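Local coordinates for protein D-mandelate dehydrogenase (PDB 2W2K) that probably oxidises D-mandelate and reduces the matching 2-oxoacid with a nicotinamide cofactor, at residues 4-14 against 51-62. Sequence-based numbering, arbitrary orientation.
Sequences PRVLLLGDPAR and DFEAIIKLAVEN
Strands 5-8 and 54-57 run side by side and parallel, Val6 paired with Ala54 and Leu7 with Ile55, within the five-stranded sheet of the domain that does not carry the Rossmann NAD-binding fold. Leu7 N donates to Ala54 O (3.0 Å), Leu7 O accepts from Ile56 N, and Leu9 N donates to Ile56 O. At the start of the pair Arg5 O takes two donors, Glu53 N and Ala54 N, while the Glu53 side chain, bent at chi2 (70°), curls back so that OE1 accepts a hydrogen bond from Arg5 N (2.9 Å). Arg5 NH1 donates to Asp51 O from above the carbonyl plane (3.0 Å), while Arg5 NE forms a salt bridge with Glu28. On one sheet face Leu7 CB sits squarely over the Phe52 ring, a CH-pi contact 4.2 Å from the centroid. On the other, Val6 CG1 touches Ile56 CG2, under helices 17-26 and 310-330. Strand order 2-1-3-4-5 makes this a flavodoxin-like sheet: the chain goes from 5-8 out to the edge strand 28-31, then crosses back past 5-8 to lay 54-57 on its other side. Beyond the strands, one water links Leu9 O, Asp11 O, Leu58 N and Asn62 ND2. Further out, Arg14 NH2 holds Asp11 OD2 in its guanidinium plane at 2.6 Å, and NH1 makes a weaker salt bridge to Glu61 OE2 (3.4 Å).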
ATOM      1  N   PRO B   4      -6.557 -10.421 -45.434  1.00  9.85           N
ATOM      2  CA  PRO B   4      -6.254  -8.994 -45.197  1.00  7.45           C
ATOM      3  C   PRO B   4      -4.845  -8.820 -44.616  1.00  7.39           C
ATOM      4  O   PRO B   4      -4.302  -9.751 -43.995  1.00  9.21           O
ATOM      5  CB  PRO B   4      -7.311  -8.576 -44.172  1.00  7.90           C
ATOM      6  CG  PRO B   4      -8.468  -9.579 -44.400  1.00  8.41           C
ATOM      7  CD  PRO B   4      -7.720 -10.866 -44.639  1.00 10.14           C
ATOM      8  N   ARG B   5      -4.259  -7.637 -44.835  1.00  5.71           N
ATOM      9  CA  ARG B   5      -2.857  -7.358 -44.510  1.00  6.24           C
ATOM     10  C   ARG B   5      -2.771  -6.353 -43.326  1.00  5.61           C
ATOM     11  O   ARG B   5      -3.532  -5.366 -43.289  1.00  7.92           O
ATOM     12  CB  ARG B   5      -2.134  -6.796 -45.770  1.00  7.05           C
ATOM     13  CG  ARG B   5      -2.270  -7.718 -47.047  1.00  9.02           C
ATOM     14  CD  ARG B   5      -1.493  -7.174 -48.309  1.00  7.30           C
ATOM     15  NE  ARG B   5      -0.054  -7.430 -48.226  1.00  7.09           N
ATOM     16  CZ  ARG B   5       0.926  -6.518 -48.238  1.00  9.01           C
ATOM     17  NH1 ARG B   5       0.676  -5.213 -48.371  1.00  8.86           N
ATOM     18  NH2 ARG B   5       2.188  -6.929 -48.134  1.00  7.52           N
ATOM     19  N   VAL B   6      -1.880  -6.625 -42.361  1.00  4.48           N
ATOM     20  CA  VAL B   6      -1.781  -5.866 -41.082  1.00  4.84           C
ATOM     21  C   VAL B   6      -0.338  -5.365 -40.829  1.00  6.23           C
ATOM     22  O   VAL B   6       0.606  -6.176 -40.742  1.00  7.05           O
ATOM     23  CB  VAL B   6      -2.273  -6.744 -39.871  1.00  5.80           C
ATOM     24  CG1 VAL B   6      -2.220  -5.971 -38.523  1.00  5.14           C
ATOM     25  CG2 VAL B   6      -3.695  -7.315 -40.122  1.00  6.05           C
ATOM     26  N   LEU B   7      -0.161  -4.034 -40.731  1.00  4.36           N
ATOM     27  CA  LEU B   7       1.148  -3.455 -40.400  1.00  3.85           C
ATOM     28  C   LEU B   7       1.393  -3.588 -38.885  1.00  6.35           C
ATOM     29  O   LEU B   7       0.573  -3.120 -38.100  1.00  6.20           O
ATOM     30  CB  LEU B   7       1.204  -1.957 -40.806  1.00  4.09           C
ATOM     31  CG  LEU B   7       2.588  -1.286 -40.613  1.00  8.13           C
ATOM     32  CD1 LEU B   7       3.567  -1.825 -41.654  1.00  7.33           C
ATOM     33  CD2 LEU B   7       2.461   0.233 -40.758  1.00  7.21           C
ATOM     34  N   LEU B   8       2.535  -4.182 -38.504  1.00  8.11           N
ATOM     35  CA  LEU B   8       2.947  -4.366 -37.090  1.00  8.96           C
ATOM     36  C   LEU B   8       3.914  -3.270 -36.663  1.00  9.19           C
ATOM     37  O   LEU B   8       5.003  -3.178 -37.226  1.00  7.70           O
ATOM     38  CB  LEU B   8       3.629  -5.740 -36.906  1.00  6.14           C
ATOM     39  CG  LEU B   8       4.236  -6.078 -35.526  1.00  7.53           C
ATOM     40  CD1 LEU B   8       3.163  -5.991 -34.405  1.00  9.58           C
ATOM     41  CD2 LEU B   8       4.870  -7.451 -35.525  1.00 10.18           C
ATOM     42  N   LEU B   9       3.504  -2.427 -35.699  1.00  8.36           N
ATOM     43  CA  LEU B   9       4.348  -1.355 -35.160  1.00  9.62           C
ATOM     44  C   LEU B   9       5.164  -1.850 -33.969  1.00 11.02           C
ATOM     45  O   LEU B   9       4.638  -2.020 -32.850  1.00 10.38           O
ATOM     46  CB  LEU B   9       3.522  -0.122 -34.732  1.00 12.09           C
ATOM     47  CG  LEU B   9       2.740   0.729 -35.734  1.00 15.83           C
ATOM     48  CD1 LEU B   9       2.075   1.925 -34.980  1.00 17.58           C
ATOM     49  CD2 LEU B   9       3.607   1.230 -36.898  1.00 16.49           C
ATOM     50  N   GLY B  10       6.449  -2.089 -34.206  1.00 10.87           N
ATOM     51  CA  GLY B  10       7.325  -2.615 -33.152  1.00 10.17           C
ATOM     52  C   GLY B  10       7.264  -4.125 -32.936  1.00 11.00           C
ATOM     53  O   GLY B  10       6.906  -4.880 -33.860  1.00  9.70           O
ATOM     54  N   ASP B  11       7.590  -4.560 -31.709  1.00 10.47           N
ATOM     55  CA  ASP B  11       7.731  -5.994 -31.376  1.00  9.99           C
ATOM     56  C   ASP B  11       6.434  -6.840 -31.541  1.00 10.28           C
ATOM     57  O   ASP B  11       5.324  -6.341 -31.331  1.00 10.96           O
ATOM     58  CB  ASP B  11       8.235  -6.169 -29.925  1.00 10.66           C
ATOM     59  CG  ASP B  11       9.727  -5.844 -29.744  1.00 19.84           C
ATOM     60  OD1 ASP B  11      10.466  -5.699 -30.737  1.00 15.65           O
ATOM     61  OD2 ASP B  11      10.152  -5.725 -28.573  1.00 21.80           O
ATOM     62  N   PRO B  12       6.572  -8.137 -31.906  1.00 12.00           N
ATOM     63  CA  PRO B  12       5.409  -9.063 -31.939  1.00 10.57           C
ATOM     64  C   PRO B  12       4.942  -9.427 -30.521  1.00 11.72           C
ATOM     65  O   PRO B  12       5.473  -8.885 -29.534  1.00 11.03           O
ATOM     66  CB  PRO B  12       5.967 -10.299 -32.663  1.00 12.28           C
ATOM     67  CG  PRO B  12       7.453 -10.289 -32.277  1.00 15.47           C
ATOM     68  CD  PRO B  12       7.829  -8.814 -32.301  1.00 15.03           C
ATOM     69  N   ALA B  13       3.980 -10.346 -30.413  1.00 11.43           N
ATOM     70  CA  ALA B  13       3.364 -10.685 -29.110  1.00  9.75           C
ATOM     71  C   ALA B  13       4.355 -11.327 -28.118  1.00 12.91           C
ATOM     72  O   ALA B  13       5.283 -12.015 -28.532  1.00 12.81           O
ATOM     73  CB  ALA B  13       2.105 -11.600 -29.318  1.00 12.21           C
ATOM     74  N   ARG B  14       4.165 -11.076 -26.820  1.00 10.05           N
ATOM     75  CA  ARG B  14       5.017 -11.661 -25.760  1.00 13.95           C
ATOM     76  C   ARG B  14       4.281 -12.589 -24.774  1.00 13.95           C
ATOM     77  O   ARG B  14       4.928 -13.312 -24.007  1.00 13.97           O
ATOM     78  CB  ARG B  14       5.714 -10.547 -24.946  1.00 15.76           C
ATOM     79  CG  ARG B  14       6.745  -9.725 -25.702  1.00 19.54           C
ATOM     80  CD  ARG B  14       7.069  -8.412 -24.950  1.00 22.10           C
ATOM     81  NE  ARG B  14       7.872  -7.490 -25.763  1.00 28.33           N
ATOM     82  CZ  ARG B  14       7.774  -6.163 -25.725  1.00 33.50           C
ATOM     83  NH1 ARG B  14       6.905  -5.567 -24.914  1.00 41.75           N
ATOM     84  NH2 ARG B  14       8.539  -5.424 -26.513  1.00 39.79           N
ATOM     85  N   ASP B  51      -0.552  -1.875 -50.102  1.00  7.39           N
ATOM     86  CA  ASP B  51      -1.870  -1.589 -49.509  1.00  7.64           C
ATOM     87  C   ASP B  51      -2.094  -2.502 -48.289  1.00 10.68           C
ATOM     88  O   ASP B  51      -1.972  -3.715 -48.413  1.00 11.98           O
ATOM     89  CB  ASP B  51      -2.992  -1.884 -50.515  1.00  9.28           C
ATOM     90  CG  ASP B  51      -3.258  -0.744 -51.512  1.00 10.66           C
ATOM     91  OD1 ASP B  51      -2.454   0.212 -51.617  1.00 14.01           O
ATOM     92  OD2 ASP B  51      -4.314  -0.819 -52.195  1.00 16.90           O
ATOM     93  N   PHE B  52      -2.424  -1.925 -47.125  1.00  8.90           N
ATOM     94  CA  PHE B  52      -2.807  -2.739 -45.943  1.00  7.50           C
ATOM     95  C   PHE B  52      -4.167  -2.267 -45.387  1.00  9.18           C
ATOM     96  O   PHE B  52      -4.576  -1.113 -45.632  1.00  7.60           O
ATOM     97  CB  PHE B  52      -1.693  -2.786 -44.856  1.00  7.38           C
ATOM     98  CG  PHE B  52      -1.121  -1.432 -44.481  1.00  9.84           C
ATOM     99  CD1 PHE B  52      -1.714  -0.656 -43.455  1.00  8.97           C
ATOM    100  CD2 PHE B  52       0.032  -0.944 -45.123  1.00  6.95           C
ATOM    101  CE1 PHE B  52      -1.188   0.600 -43.094  1.00  7.38           C
ATOM    102  CE2 PHE B  52       0.585   0.315 -44.774  1.00 11.14           C
ATOM    103  CZ  PHE B  52      -0.013   1.084 -43.744  1.00  9.79           C
ATOM    104  N   GLU B  53      -4.872  -3.162 -44.680  1.00  7.19           N
ATOM    105  CA  GLU B  53      -6.223  -2.889 -44.178  1.00  5.59           C
ATOM    106  C   GLU B  53      -6.308  -2.572 -42.674  1.00  5.92           C
ATOM    107  O   GLU B  53      -7.327  -2.038 -42.199  1.00  5.95           O
ATOM    108  CB  GLU B  53      -7.176  -4.069 -44.514  1.00  9.41           C
ATOM    109  CG  GLU B  53      -7.506  -4.249 -46.010  1.00 11.59           C
ATOM    110  CD  GLU B  53      -6.332  -4.735 -46.861  1.00 11.70           C
ATOM    111  OE1 GLU B  53      -5.620  -5.686 -46.472  1.00  8.82           O
ATOM    112  OE2 GLU B  53      -6.153  -4.191 -47.971  1.00 12.51           O
ATOM    113  N   ALA B  54      -5.259  -2.930 -41.927  1.00  4.31           N
ATOM    114  CA  ALA B  54      -5.192  -2.642 -40.487  1.00  2.32           C
ATOM    115  C   ALA B  54      -3.767  -2.315 -40.003  1.00  7.21           C
ATOM    116  O   ALA B  54      -2.765  -2.628 -40.691  1.00  5.48           O
ATOM    117  CB  ALA B  54      -5.783  -3.854 -39.666  1.00  6.69           C
ATOM    118  N   ILE B  55      -3.689  -1.675 -38.826  1.00  5.66           N
ATOM    119  CA  ILE B  55      -2.460  -1.480 -38.081  1.00  5.60           C
ATOM    120  C   ILE B  55      -2.682  -2.005 -36.635  1.00  3.45           C
ATOM    121  O   ILE B  55      -3.734  -1.719 -36.036  1.00  6.60           O
ATOM    122  CB  ILE B  55      -2.072   0.053 -38.000  1.00  6.03           C
ATOM    123  CG1 ILE B  55      -1.835   0.666 -39.399  1.00  2.90           C
ATOM    124  CG2 ILE B  55      -0.821   0.239 -37.119  1.00  8.10           C
ATOM    125  CD1 ILE B  55      -2.169   2.203 -39.452  1.00  4.35           C
ATOM    126  N   ILE B  56      -1.688  -2.712 -36.082  1.00  5.77           N
ATOM    127  CA  ILE B  56      -1.690  -3.192 -34.672  1.00  4.79           C
ATOM    128  C   ILE B  56      -0.426  -2.761 -33.874  1.00  7.94           C
ATOM    129  O   ILE B  56       0.711  -2.724 -34.409  1.00  7.07           O
ATOM    130  CB  ILE B  56      -1.902  -4.781 -34.613  1.00  4.54           C
ATOM    131  CG1 ILE B  56      -2.409  -5.244 -33.220  1.00 11.19           C
ATOM    132  CG2 ILE B  56      -0.669  -5.537 -35.141  1.00  6.55           C
ATOM    133  CD1 ILE B  56      -2.886  -6.738 -33.109  1.00  6.34           C
ATOM    134  N   LYS B  57      -0.643  -2.421 -32.602  1.00  7.07           N
ATOM    135  CA  LYS B  57       0.417  -1.899 -31.700  1.00  6.47           C
ATOM    136  C   LYS B  57       0.193  -2.587 -30.335  1.00  7.23           C
ATOM    137  O   LYS B  57      -0.738  -2.217 -29.573  1.00  7.31           O
ATOM    138  CB  LYS B  57       0.290  -0.353 -31.615  1.00  4.95           C
ATOM    139  CG  LYS B  57       1.467   0.417 -30.875  1.00  5.41           C
ATOM    140  CD  LYS B  57       1.049   1.894 -30.661  1.00  5.44           C
ATOM    141  CE  LYS B  57       2.126   2.801 -30.009  1.00  9.24           C
ATOM    142  NZ  LYS B  57       2.484   2.452 -28.582  1.00  7.29           N
ATOM    143  N   LEU B  58       1.018  -3.605 -30.040  1.00  5.61           N
ATOM    144  CA  LEU B  58       0.756  -4.562 -28.937  1.00  8.69           C
ATOM    145  C   LEU B  58       1.135  -4.097 -27.515  1.00  6.79           C
ATOM    146  O   LEU B  58       0.737  -4.736 -26.519  1.00  7.44           O
ATOM    147  CB  LEU B  58       1.429  -5.920 -29.240  1.00 10.32           C
ATOM    148  CG  LEU B  58       0.894  -6.665 -30.485  1.00  9.99           C
ATOM    149  CD1 LEU B  58       1.854  -7.796 -30.916  1.00  8.61           C
ATOM    150  CD2 LEU B  58      -0.459  -7.247 -30.224  1.00  7.85           C
ATOM    151  N   ALA B  59       1.908  -3.014 -27.418  1.00  8.06           N
ATOM    152  CA  ALA B  59       2.359  -2.495 -26.125  1.00  6.60           C
ATOM    153  C   ALA B  59       2.536  -0.974 -26.183  1.00  7.51           C
ATOM    154  O   ALA B  59       2.825  -0.411 -27.237  1.00  7.89           O
ATOM    155  CB  ALA B  59       3.697  -3.161 -25.682  1.00  7.88           C
ATOM    156  N   VAL B  60       2.414  -0.330 -25.026  1.00  7.91           N
ATOM    157  CA  VAL B  60       2.502   1.142 -24.948  1.00  8.44           C
ATOM    158  C   VAL B  60       3.890   1.620 -25.389  1.00  7.28           C
ATOM    159  O   VAL B  60       4.028   2.638 -26.111  1.00 11.12           O
ATOM    160  CB  VAL B  60       2.149   1.644 -23.509  1.00  7.82           C
ATOM    161  CG1 VAL B  60       2.565   3.110 -23.317  1.00 11.43           C
ATOM    162  CG2 VAL B  60       0.648   1.490 -23.239  1.00  7.22           C
ATOM    163  N   GLU B  61       4.915   0.866 -24.980  1.00 11.11           N
ATOM    164  CA  GLU B  61       6.311   1.185 -25.325  1.00 13.09           C
ATOM    165  C   GLU B  61       6.777   0.753 -26.739  1.00 15.27           C
ATOM    166  O   GLU B  61       7.936   0.991 -27.096  1.00 15.03           O
ATOM    167  CB  GLU B  61       7.283   0.617 -24.259  1.00 17.44           C
ATOM    168  CG  GLU B  61       7.391  -0.917 -24.208  1.00 19.32           C
ATOM    169  CD  GLU B  61       6.333  -1.594 -23.321  1.00 19.38           C
ATOM    170  OE1 GLU B  61       5.352  -0.951 -22.891  1.00 16.19           O
ATOM    171  OE2 GLU B  61       6.497  -2.796 -23.050  1.00 24.91           O
ATOM    172  N   ASN B  62       5.905   0.094 -27.513  1.00 10.91           N
ATOM    173  CA  ASN B  62       6.274  -0.409 -28.847  1.00  8.81           C
ATOM    174  C   ASN B  62       5.943   0.625 -29.912  1.00 11.15           C
ATOM    175  O   ASN B  62       4.877   1.252 -29.854  1.00 10.71           O
ATOM    176  CB  ASN B  62       5.513  -1.700 -29.228  1.00 11.60           C
ATOM    177  CG  ASN B  62       5.918  -2.947 -28.409  1.00 13.54           C
ATOM    178  OD1 ASN B  62       6.730  -2.902 -27.478  1.00  9.58           O
ATOM    179  ND2 ASN B  62       5.274  -4.072 -28.742  1.00 10.41           N
TER
HETATM  180  O   HOH W   1       3.582  -4.003 -31.388  1.00 10.70           O
HETATM  181  O   HOH W   2       5.241  -6.776 -27.489  1.00 12.55           O